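Local coordinates for BLUF domain-containing protein (PDB 6W6Z) that probably senses blue light through a flavin bound in its BLUF domain, modelled here as flavin mononucleotide in the ground state, at residues L22-R30 with W92-N100; H73-T81 with L118-K126. One frame throughout, in Å; residues are numbered along the deposited sequence.

Contact 1 (L22-R30 with W92-N100); sequences LRDILTEAR and WSMKYVQRN. With FMN (flavin mononucleotide), chain B.
Segment 22-30 of helix 18-36 runs roughly antiparallel to strand 95-98, the segment axes coming within 10.2 Å at 152°, and the backbones draw closest where Arg30 passes Ser93, with CA atoms 5.1 Å apart. The polar grip lies near this end. Arg30 is extended from CG to NE, which carries its guanidinium along the strand to the carbonyl of Met94. NE reaches Met94 O at 2.8 Å and NH2 reaches the same oxygen at 3.0 Å, a side-on fork lying almost in the guanidinium plane. Two bonds to one acceptor fix the rotation of the group, and Leu26 CD2 covers one face toward its rim. Tyr96 stands across the guanidinium, the two planes 77° apart. Leu26 CD1 sits over a face of the Tyr96 ring as a CH-pi contact, 4.1 Å from the centroid, while Leu22 CD1 meets Tyr96 OH. Close to Arg30, a water receives a hydrogen bond from Ser93 OG and donates one to Arg30 O. Ala29 CB packs on Met94 CB at 3.9 Å; from there Met94, bent at both chi2 and chi3, brings its CE to 3.5 Å from FMN O4. Ile25 and Ala29 touch the isoalloxazine from the helix, and Gln51 and Asn33 lie beside Met94. Such a helix laid against the sheet with flavin alongside is characteristic of the BLUF domain, a ferredoxin-like fold.

Contact 2 (H73-T81 with L118-K126); sequences HYNIKWLCT and LLLNQQNLK. With FMN (flavin mononucleotide), chain B.
Lys77 leaves strand 73-83 with CG anti to the backbone N (chi1 180°) and stays extended to its tip, whereas Gln122 folds at chi2 (89°) to bring its amide back to the strand. The ammonium of Lys77 thus arrives at the 3-10 segment at 118-119 and the loop after it: NZ donates to Leu118 O at 3.1 Å, more weakly to Leu120 O, and to a water. Nearer the strand, the aliphatic root of Lys77 rests on Leu118, CB against CD2 at 3.7 Å, and Leu118 CD1 also meets Asn75 ND2. Gln122 NE2 binds Leu79 O at 3.0 Å, lying in the carbonyl plane on a lone pair, with an N-H...O angle of 156°. That carbonyl belongs to a classic beta bulge, in which Leu79 and Cys80 both face Cys6. Beyond it, Leu125 CD1 touches Cys80 SG at 3.8 Å. Asn121 OD1 accepts from Asn124 N, an Asx motif preceding helix 125-134, and Asn124 OD1 answers by accepting from Asn121 N. The contact joins edge strand 73-83 to the approach to helix 125-134: Leu79 and Leu125 both meet Phe50 of strand 48-54, while Leu120 packs on Phe106 and Phe107 of helix 101-109.

From the N terminus, strand 2-11 leads into helix 18-36, which supplies the first half of contact 1. The chain then forms strands 39-45 and 48-54 and helix 57-67 before reaching strand 73-83, where contact 2 begins. Contact 1 closes at 92-100, across 61 intervening residues; contact 2 closes at 118-126 after a shorter excursion of 36. Their segments alternate, so the two loops cross rather than nest. Strands 73-83 and 95-98 are the two outermost of the mixed sheet, one contact using each. Contact 1 lays helix 18-36 on the sheet, and contact 2 joins edge strand 73-83 to the approach to helix 125-134. Although about 18 Å separates their centres, both touch the flavin, contact 2 through His73.

Contact 1 (L22-R30 with W92-N100)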
loop_
_atom_site.group_PDB
_atom_site.type_symbol
_atom_site.label_atom_id
_atom_site.label_comp_id
_atom_site.label_asym_id
_atom_site.label_seq_id
_atom_site.Cartn_x
_atom_site.Cartn_y
_atom_site.Cartn_z
ATOM N N LEU A 22 5.906 10.129 -2.387
ATOM C CA LEU A 22 5.144 9.474 -1.291
ATOM C C LEU A 22 4.031 10.422 -0.831
ATOM O O LEU A 22 2.912 9.955 -0.658
ATOM C CB LEU A 22 6.108 9.143 -0.143
ATOM C CG LEU A 22 7.160 8.072 -0.458
ATOM C CD1 LEU A 22 8.138 7.942 0.692
ATOM C CD2 LEU A 22 6.518 6.724 -0.710
ATOM N N ARG A 23 4.334 11.702 -0.603
ATOM C CA ARG A 23 3.292 12.667 -0.164
ATOM C C ARG A 23 2.203 12.772 -1.232
ATOM O O ARG A 23 0.997 12.735 -0.877
ATOM C CB ARG A 23 3.953 14.002 0.183
ATOM C CG ARG A 23 4.884 13.920 1.377
ATOM C CD ARG A 23 5.768 15.153 1.558
ATOM N NE ARG A 23 5.104 16.215 2.273
ATOM C CZ ARG A 23 5.627 17.424 2.502
ATOM N NH1 ARG A 23 4.901 18.328 3.153
ATOM N NH2 ARG A 23 6.879 17.687 2.147
ATOM N N ASP A 24 2.580 12.854 -2.499
ATOM C CA ASP A 24 1.615 12.922 -3.648
ATOM C C ASP A 24 0.741 11.657 -3.723
ATOM O O ASP A 24 -0.541 11.757 -3.802
ATOM C CB ASP A 24 2.339 13.110 -4.971
ATOM C CG ASP A 24 2.833 14.525 -5.249
ATOM O OD1 ASP A 24 2.429 15.446 -4.554
ATOM O OD2 ASP A 24 3.633 14.667 -6.159
ATOM N N ILE A 25 1.361 10.489 -3.638
ATOM C CA ILE A 25 0.598 9.202 -3.660
ATOM C C ILE A 25 -0.454 9.198 -2.535
ATOM O O ILE A 25 -1.614 8.880 -2.794
ATOM C CB ILE A 25 1.570 8.024 -3.563
ATOM C CG1 ILE A 25 2.428 7.902 -4.835
ATOM C CG2 ILE A 25 0.824 6.741 -3.256
ATOM C CD1 ILE A 25 3.603 6.962 -4.689
ATOM N N LEU A 26 -0.065 9.508 -1.305
ATOM C CA LEU A 26 -1.022 9.470 -0.152
ATOM C C LEU A 26 -2.104 10.547 -0.300
ATOM O O LEU A 26 -3.290 10.280 0.060
ATOM C CB LEU A 26 -0.239 9.625 1.147
ATOM C CG LEU A 26 0.692 8.463 1.470
ATOM C CD1 LEU A 26 1.590 8.830 2.645
ATOM C CD2 LEU A 26 -0.094 7.185 1.740
ATOM N N THR A 27 -1.745 11.746 -0.738
ATOM C CA THR A 27 -2.763 12.795 -0.999
ATOM C C THR A 27 -3.786 12.264 -2.010
ATOM O O THR A 27 -4.985 12.405 -1.728
ATOM C CB THR A 27 -2.157 14.088 -1.550
ATOM O OG1 THR A 27 -1.252 14.600 -0.583
ATOM C CG2 THR A 27 -3.222 15.118 -1.858
ATOM N N GLU A 28 -3.336 11.724 -3.143
ATOM C CA GLU A 28 -4.253 11.214 -4.212
ATOM C C GLU A 28 -5.086 10.052 -3.655
ATOM O O GLU A 28 -6.336 10.065 -3.819
ATOM C CB GLU A 28 -3.473 10.748 -5.435
ATOM C CG GLU A 28 -2.734 11.861 -6.163
ATOM C CD GLU A 28 -1.670 11.334 -7.109
ATOM O OE1 GLU A 28 -1.879 10.233 -7.637
ATOM O OE2 GLU A 28 -0.615 11.996 -7.295
ATOM N N ALA A 29 -4.424 9.070 -3.041
ATOM C CA ALA A 29 -5.074 7.826 -2.547
ATOM C C ALA A 29 -6.179 8.198 -1.553
ATOM O O ALA A 29 -7.307 7.729 -1.655
ATOM C CB ALA A 29 -4.062 6.913 -1.893
ATOM N N ARG A 30 -5.855 9.029 -0.584
ATOM C CA ARG A 30 -6.800 9.299 0.521
ATOM C C ARG A 30 -8.063 10.000 -0.002
ATOM O O ARG A 30 -9.152 9.711 0.541
ATOM C CB ARG A 30 -6.061 10.045 1.624
ATOM C CG ARG A 30 -5.220 9.112 2.480
ATOM C CD ARG A 30 -4.130 9.789 3.271
ATOM N NE ARG A 30 -3.373 8.800 4.000
ATOM C CZ ARG A 30 -2.264 9.044 4.713
ATOM N NH1 ARG A 30 -1.786 10.281 4.825
ATOM N NH2 ARG A 30 -1.662 8.060 5.352
ATOM N N TRP A 92 -8.805 3.481 7.806
ATOM C CA TRP A 92 -7.977 4.334 6.904
ATOM C C TRP A 92 -8.393 4.234 5.442
ATOM O O TRP A 92 -8.346 3.116 4.862
ATOM C CB TRP A 92 -6.503 3.972 7.022
ATOM C CG TRP A 92 -5.972 3.898 8.417
ATOM C CD1 TRP A 92 -5.375 4.899 9.108
ATOM C CD2 TRP A 92 -5.882 2.728 9.252
ATOM N NE1 TRP A 92 -4.980 4.455 10.333
ATOM C CE2 TRP A 92 -5.244 3.122 10.444
ATOM C CE3 TRP A 92 -6.235 1.384 9.093
ATOM C CZ2 TRP A 92 -5.009 2.240 11.501
ATOM C CZ3 TRP A 92 -6.020 0.511 10.135
ATOM C CH2 TRP A 92 -5.415 0.932 11.324
ATOM N N SER A 93 -8.633 5.387 4.826
ATOM C CA SER A 93 -8.744 5.571 3.358
ATOM C C SER A 93 -7.472 5.033 2.685
ATOM O O SER A 93 -7.598 4.209 1.736
ATOM C CB SER A 93 -9.045 6.995 3.012
ATOM O OG SER A 93 -10.378 7.262 3.435
ATOM N N MET A 94 -6.333 5.363 3.253
ATOM C CA MET A 94 -5.043 4.689 2.935
ATOM C C MET A 94 -4.041 4.913 4.061
ATOM O O MET A 94 -3.428 5.997 4.109
ATOM C CB MET A 94 -4.442 5.221 1.638
ATOM C CG MET A 94 -3.239 4.407 1.182
ATOM S SD MET A 94 -3.442 2.595 1.189
ATOM C CE MET A 94 -4.933 2.455 0.205
ATOM N N LYS A 95 -3.860 3.901 4.907
ATOM C CA LYS A 95 -2.877 3.921 6.002
ATOM C C LYS A 95 -1.500 3.927 5.346
ATOM O O LYS A 95 -1.334 3.278 4.324
ATOM C CB LYS A 95 -3.025 2.707 6.922
ATOM C CG LYS A 95 -2.175 2.744 8.174
ATOM C CD LYS A 95 -2.322 1.531 9.041
ATOM C CE LYS A 95 -1.728 1.715 10.412
ATOM N NZ LYS A 95 -1.938 0.527 11.260
ATOM N N TYR A 96 -0.560 4.604 5.961
ATOM C CA TYR A 96 0.847 4.567 5.538
ATOM C C TYR A 96 1.683 3.969 6.654
ATOM O O TYR A 96 1.668 4.507 7.770
ATOM C CB TYR A 96 1.327 5.956 5.171
ATOM C CG TYR A 96 2.723 5.946 4.609
ATOM C CD1 TYR A 96 3.041 5.160 3.511
ATOM C CD2 TYR A 96 3.725 6.671 5.184
ATOM C CE1 TYR A 96 4.311 5.141 2.970
ATOM C CE2 TYR A 96 5.000 6.684 4.647
ATOM C CZ TYR A 96 5.306 5.882 3.563
ATOM O OH TYR A 96 6.572 5.879 3.045
ATOM N N VAL A 97 2.455 2.937 6.314
ATOM C CA VAL A 97 3.403 2.267 7.251
ATOM C C VAL A 97 4.782 2.156 6.605
ATOM O O VAL A 97 4.883 1.734 5.453
ATOM C CB VAL A 97 2.856 0.884 7.636
ATOM C CG1 VAL A 97 3.757 0.161 8.608
ATOM C CG2 VAL A 97 1.460 0.992 8.179
ATOM N N GLN A 98 5.828 2.486 7.347
ATOM C CA GLN A 98 7.214 2.290 6.870
ATOM C C GLN A 98 7.854 1.208 7.729
ATOM O O GLN A 98 7.184 0.677 8.580
ATOM C CB GLN A 98 7.997 3.606 6.891
ATOM C CG GLN A 98 7.435 4.625 5.903
ATOM C CD GLN A 98 8.344 5.812 5.683
ATOM O OE1 GLN A 98 8.277 6.466 4.634
ATOM N NE2 GLN A 98 9.173 6.096 6.675
ATOM N N ARG A 99 9.097 0.847 7.418
ATOM C CA ARG A 99 9.888 -0.153 8.170
ATOM C C ARG A 99 9.894 0.196 9.666
ATOM O O ARG A 99 10.139 1.373 10.049
ATOM C CB ARG A 99 11.324 -0.160 7.648
ATOM C CG ARG A 99 11.742 -1.404 6.902
ATOM C CD ARG A 99 13.124 -1.189 6.330
ATOM N NE ARG A 99 14.170 -1.138 7.331
ATOM C CZ ARG A 99 15.457 -1.032 7.035
ATOM N NH1 ARG A 99 15.817 -0.913 5.767
ATOM N NH2 ARG A 99 16.368 -0.987 7.996
ATOM N N ASN A 100 9.639 -0.800 10.501
ATOM C CA ASN A 100 9.679 -0.681 11.971
ATOM C C ASN A 100 10.356 -1.955 12.449
ATOM O O ASN A 100 10.540 -2.870 11.609
ATOM C CB ASN A 100 8.286 -0.461 12.560
ATOM C CG ASN A 100 7.352 -1.645 12.405
ATOM O OD1 ASN A 100 7.788 -2.799 12.363
ATOM N ND2 ASN A 100 6.053 -1.366 12.370
HETATM N N1 FMN B . -4.614 6.203 -6.125
HETATM C C2 FMN B . -5.757 6.051 -5.435
HETATM O O2 FMN B . -6.777 6.697 -5.838
HETATM N N3 FMN B . -5.876 5.150 -4.437
HETATM C C4 FMN B . -4.848 4.401 -4.008
HETATM O O4 FMN B . -4.941 3.606 -3.076
HETATM C C4A FMN B . -3.559 4.561 -4.668
HETATM N N5 FMN B . -2.483 3.891 -4.314
HETATM C C5A FMN B . -1.347 4.058 -5.038
HETATM C C6 FMN B . -0.233 3.351 -4.644
HETATM C C7 FMN B . 0.948 3.451 -5.358
HETATM C C7M FMN B . 2.126 2.667 -4.866
HETATM C C8 FMN B . 1.096 4.426 -6.452
HETATM C C8M FMN B . 2.439 4.529 -7.161
HETATM C C9 FMN B . -0.030 5.131 -6.845
HETATM C C9A FMN B . -1.223 5.002 -6.145
HETATM N N10 FMN B . -2.353 5.743 -6.470
HETATM C C10 FMN B . -3.521 5.517 -5.769
HETATM C "C1'" FMN B . -2.370 6.765 -7.570
HETATM C "C2'" FMN B . -2.924 6.318 -8.904
HETATM O "O2'" FMN B . -1.947 5.484 -9.548
HETATM C "C3'" FMN B . -3.184 7.587 -9.757
HETATM O "O3'" FMN B . -2.078 8.495 -9.706
HETATM C "C4'" FMN B . -4.353 8.416 -9.264
HETATM O "O4'" FMN B . -5.528 7.580 -9.155
HETATM C "C5'" FMN B . -4.663 9.566 -10.254
HETATM O "O5'" FMN B . -5.059 9.104 -11.563
HETATM P P FMN B . -5.531 10.112 -12.778
HETATM O O1P FMN B . -4.245 10.344 -13.549
HETATM O O2P FMN B . -6.580 9.271 -13.483
HETATM O O3P FMN B . -6.066 11.383 -12.142
HETATM O O HOH W 1 -9.308 10.183 3.529
#

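Contact 2 (H73-T81 with L118-K126)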
loop_
_atom_site.group_PDB
_atom_site.type_symbol
_atom_site.label_atom_id
_atom_site.label_comp_id
_atom_site.label_asym_id
_atom_site.label_seq_id
_atom_site.Cartn_x
_atom_site.Cartn_y
_atom_site.Cartn_z
ATOM N N HIS A 73 5.982 3.638 -9.934
ATOM C CA HIS A 73 6.412 2.255 -9.623
ATOM C C HIS A 73 6.311 1.392 -10.887
ATOM O O HIS A 73 5.781 1.919 -11.909
ATOM C CB HIS A 73 5.633 1.701 -8.425
ATOM C CG HIS A 73 4.187 1.454 -8.699
ATOM N ND1 HIS A 73 3.417 0.729 -7.840
ATOM C CD2 HIS A 73 3.372 1.847 -9.710
ATOM C CE1 HIS A 73 2.181 0.657 -8.316
ATOM N NE2 HIS A 73 2.109 1.349 -9.458
ATOM N N TYR A 74 6.891 0.195 -10.830
ATOM C CA TYR A 74 6.988 -0.768 -11.957
ATOM C C TYR A 74 7.196 -2.169 -11.396
ATOM O O TYR A 74 7.322 -2.318 -10.151
ATOM C CB TYR A 74 8.117 -0.381 -12.924
ATOM C CG TYR A 74 9.502 -0.553 -12.344
ATOM C CD1 TYR A 74 10.059 0.364 -11.466
ATOM C CD2 TYR A 74 10.282 -1.622 -12.730
ATOM C CE1 TYR A 74 11.323 0.169 -10.934
ATOM C CE2 TYR A 74 11.556 -1.803 -12.248
ATOM C CZ TYR A 74 12.071 -0.928 -11.318
ATOM O OH TYR A 74 13.336 -1.181 -10.863
ATOM N N ASN A 75 7.199 -3.192 -12.269
ATOM C CA ASN A 75 7.416 -4.587 -11.809
ATOM C C ASN A 75 6.306 -4.945 -10.800
ATOM O O ASN A 75 6.604 -5.466 -9.738
ATOM C CB ASN A 75 8.792 -4.733 -11.141
ATOM C CG ASN A 75 9.290 -6.163 -11.040
ATOM O OD1 ASN A 75 9.879 -6.663 -11.987
ATOM N ND2 ASN A 75 9.101 -6.812 -9.892
ATOM N N ILE A 76 5.054 -4.693 -11.135
ATOM C CA ILE A 76 3.925 -4.943 -10.190
ATOM C C ILE A 76 3.783 -6.467 -10.068
ATOM O O ILE A 76 3.648 -7.118 -11.094
ATOM C CB ILE A 76 2.616 -4.239 -10.620
ATOM C CG1 ILE A 76 2.576 -2.732 -10.341
ATOM C CG2 ILE A 76 1.409 -4.869 -9.935
ATOM C CD1 ILE A 76 3.517 -1.868 -11.127
ATOM N N LYS A 77 3.793 -6.993 -8.850
ATOM C CA LYS A 77 3.533 -8.411 -8.517
ATOM C C LYS A 77 2.193 -8.535 -7.778
ATOM O O LYS A 77 2.129 -8.321 -6.536
ATOM C CB LYS A 77 4.700 -8.945 -7.687
ATOM C CG LYS A 77 4.579 -10.397 -7.255
ATOM C CD LYS A 77 5.749 -10.835 -6.381
ATOM C CE LYS A 77 5.735 -12.318 -6.106
ATOM N NZ LYS A 77 6.505 -12.640 -4.884
ATOM N N TRP A 78 1.155 -8.932 -8.512
ATOM C CA TRP A 78 -0.199 -9.178 -7.961
ATOM C C TRP A 78 -0.159 -10.420 -7.069
ATOM O O TRP A 78 0.199 -11.510 -7.563
ATOM C CB TRP A 78 -1.188 -9.306 -9.118
ATOM C CG TRP A 78 -2.624 -9.467 -8.743
ATOM C CD1 TRP A 78 -3.194 -9.315 -7.523
ATOM C CD2 TRP A 78 -3.698 -9.695 -9.663
ATOM N NE1 TRP A 78 -4.545 -9.488 -7.599
ATOM C CE2 TRP A 78 -4.887 -9.713 -8.910
ATOM C CE3 TRP A 78 -3.759 -9.905 -11.045
ATOM C CZ2 TRP A 78 -6.129 -9.941 -9.505
ATOM C CZ3 TRP A 78 -4.985 -10.117 -11.633
ATOM C CH2 TRP A 78 -6.153 -10.145 -10.867
ATOM N N LEU A 79 -0.473 -10.274 -5.785
ATOM C CA LEU A 79 -0.350 -11.396 -4.839
ATOM C C LEU A 79 -1.674 -12.137 -4.741
ATOM O O LEU A 79 -1.676 -13.375 -4.845
ATOM C CB LEU A 79 0.110 -10.864 -3.490
ATOM C CG LEU A 79 1.566 -10.430 -3.515
ATOM C CD1 LEU A 79 1.913 -9.614 -2.269
ATOM C CD2 LEU A 79 2.449 -11.662 -3.634
ATOM N N CYS A 80 -2.765 -11.431 -4.517
ATOM C CA CYS A 80 -4.053 -12.129 -4.355
ATOM C C CYS A 80 -5.176 -11.130 -4.415
ATOM O O CYS A 80 -4.932 -9.922 -4.197
ATOM C CB CYS A 80 -4.128 -12.874 -3.032
ATOM S SG CYS A 80 -3.855 -11.751 -1.642
ATOM N N THR A 81 -6.357 -11.659 -4.698
ATOM C CA THR A 81 -7.649 -10.986 -4.488
ATOM C C THR A 81 -8.573 -11.978 -3.803
ATOM O O THR A 81 -8.617 -13.097 -4.291
ATOM C CB THR A 81 -8.285 -10.567 -5.812
ATOM O OG1 THR A 81 -7.275 -9.893 -6.584
ATOM C CG2 THR A 81 -9.496 -9.702 -5.550
ATOM N N LEU A 118 8.455 -7.379 -2.269
ATOM C CA LEU A 118 8.423 -8.312 -3.422
ATOM C C LEU A 118 8.882 -9.719 -3.000
ATOM O O LEU A 118 8.588 -10.662 -3.761
ATOM C CB LEU A 118 9.283 -7.747 -4.554
ATOM C CG LEU A 118 8.667 -6.570 -5.300
ATOM C CD1 LEU A 118 9.713 -5.833 -6.129
ATOM C CD2 LEU A 118 7.536 -7.042 -6.178
ATOM N N LEU A 119 9.593 -9.857 -1.870
ATOM C CA LEU A 119 10.057 -11.159 -1.321
ATOM C C LEU A 119 8.906 -11.905 -0.630
ATOM O O LEU A 119 9.137 -13.059 -0.250
ATOM C CB LEU A 119 11.147 -10.916 -0.269
ATOM C CG LEU A 119 12.410 -10.193 -0.732
ATOM C CD1 LEU A 119 13.229 -9.752 0.472
ATOM C CD2 LEU A 119 13.232 -11.070 -1.648
ATOM N N LEU A 120 7.759 -11.280 -0.378
ATOM C CA LEU A 120 6.643 -11.949 0.360
ATOM C C LEU A 120 5.895 -12.927 -0.560
ATOM O O LEU A 120 5.759 -12.641 -1.780
ATOM C CB LEU A 120 5.665 -10.898 0.894
ATOM C CG LEU A 120 6.158 -9.959 1.995
ATOM C CD1 LEU A 120 5.091 -8.916 2.274
ATOM C CD2 LEU A 120 6.527 -10.711 3.264
ATOM N N ASN A 121 5.392 -14.033 0.004
ATOM C CA ASN A 121 4.440 -14.946 -0.681
ATOM C C ASN A 121 3.067 -14.782 -0.016
ATOM O O ASN A 121 2.953 -14.079 0.998
ATOM C CB ASN A 121 4.983 -16.378 -0.735
ATOM C CG ASN A 121 5.090 -17.054 0.621
ATOM O OD1 ASN A 121 4.172 -16.937 1.449
ATOM N ND2 ASN A 121 6.194 -17.760 0.860
ATOM N N GLN A 122 2.039 -15.399 -0.581
ATOM C CA GLN A 122 0.643 -15.226 -0.111
ATOM C C GLN A 122 0.491 -15.727 1.336
ATOM O O GLN A 122 -0.296 -15.128 2.101
ATOM C CB GLN A 122 -0.314 -15.925 -1.058
ATOM C CG GLN A 122 -0.386 -15.269 -2.430
ATOM C CD GLN A 122 0.635 -15.788 -3.412
ATOM O OE1 GLN A 122 1.627 -16.431 -3.046
ATOM N NE2 GLN A 122 0.416 -15.450 -4.673
ATOM N N GLN A 123 1.222 -16.767 1.722
ATOM C CA GLN A 123 1.138 -17.318 3.099
ATOM C C GLN A 123 1.678 -16.289 4.102
ATOM O O GLN A 123 1.143 -16.212 5.214
ATOM C CB GLN A 123 1.883 -18.643 3.217
ATOM C CG GLN A 123 1.271 -19.759 2.383
ATOM C CD GLN A 123 -0.035 -20.288 2.950
ATOM O OE1 GLN A 123 -0.414 -20.013 4.087
ATOM N NE2 GLN A 123 -0.720 -21.098 2.160
ATOM N N ASN A 124 2.686 -15.512 3.736
ATOM C CA ASN A 124 3.279 -14.487 4.638
ATOM C C ASN A 124 2.272 -13.400 5.018
ATOM O O ASN A 124 2.532 -12.684 6.042
ATOM C CB ASN A 124 4.500 -13.820 4.020
ATOM C CG ASN A 124 5.617 -14.786 3.723
ATOM O OD1 ASN A 124 6.299 -14.627 2.716
ATOM N ND2 ASN A 124 5.835 -15.736 4.626
ATOM N N LEU A 125 1.227 -13.189 4.200
ATOM C CA LEU A 125 0.234 -12.086 4.360
ATOM C C LEU A 125 -0.594 -12.256 5.632
ATOM O O LEU A 125 -0.985 -11.213 6.188
ATOM C CB LEU A 125 -0.673 -12.005 3.122
ATOM C CG LEU A 125 0.052 -11.743 1.803
ATOM C CD1 LEU A 125 -0.945 -11.424 0.701
ATOM C CD2 LEU A 125 1.087 -10.624 1.927
ATOM N N LYS A 126 -0.819 -13.488 6.100
ATOM C CA LYS A 126 -1.321 -13.757 7.477
ATOM C C LYS A 126 -0.625 -12.772 8.421
ATOM O O LYS A 126 -1.298 -11.792 8.867
ATOM C CB LYS A 126 -1.052 -15.202 7.935
HETATM N N1 FMN B . -4.614 6.203 -6.125
HETATM C C2 FMN B . -5.757 6.051 -5.435
HETATM O O2 FMN B . -6.777 6.697 -5.838
HETATM N N3 FMN B . -5.876 5.150 -4.437
HETATM C C4 FMN B . -4.848 4.401 -4.008
HETATM O O4 FMN B . -4.941 3.606 -3.076
HETATM C C4A FMN B . -3.559 4.561 -4.668
HETATM N N5 FMN B . -2.483 3.891 -4.314
HETATM C C5A FMN B . -1.347 4.058 -5.038
HETATM C C6 FMN B . -0.233 3.351 -4.644
HETATM C C7 FMN B . 0.948 3.451 -5.358
HETATM C C7M FMN B . 2.126 2.667 -4.866
HETATM C C8 FMN B . 1.096 4.426 -6.452
HETATM C C8M FMN B . 2.439 4.529 -7.161
HETATM C C9 FMN B . -0.030 5.131 -6.845
HETATM C C9A FMN B . -1.223 5.002 -6.145
HETATM N N10 FMN B . -2.353 5.743 -6.470
HETATM C C10 FMN B . -3.521 5.517 -5.769
HETATM C "C1'" FMN B . -2.370 6.765 -7.570
HETATM C "C2'" FMN B . -2.924 6.318 -8.904
HETATM O "O2'" FMN B . -1.947 5.484 -9.548
HETATM C "C3'" FMN B . -3.184 7.587 -9.757
HETATM O "O3'" FMN B . -2.078 8.495 -9.706
HETATM C "C4'" FMN B . -4.353 8.416 -9.264
HETATM O "O4'" FMN B . -5.528 7.580 -9.155
HETATM C "C5'" FMN B . -4.663 9.566 -10.254
HETATM O "O5'" FMN B . -5.059 9.104 -11.563
HETATM P P FMN B . -5.531 10.112 -12.778
HETATM O O1P FMN B . -4.245 10.344 -13.549
HETATM O O2P FMN B . -6.580 9.271 -13.483
HETATM O O3P FMN B . -6.066 11.383 -12.142
HETATM O O HOH W 2 5.826 -10.382 -2.914
#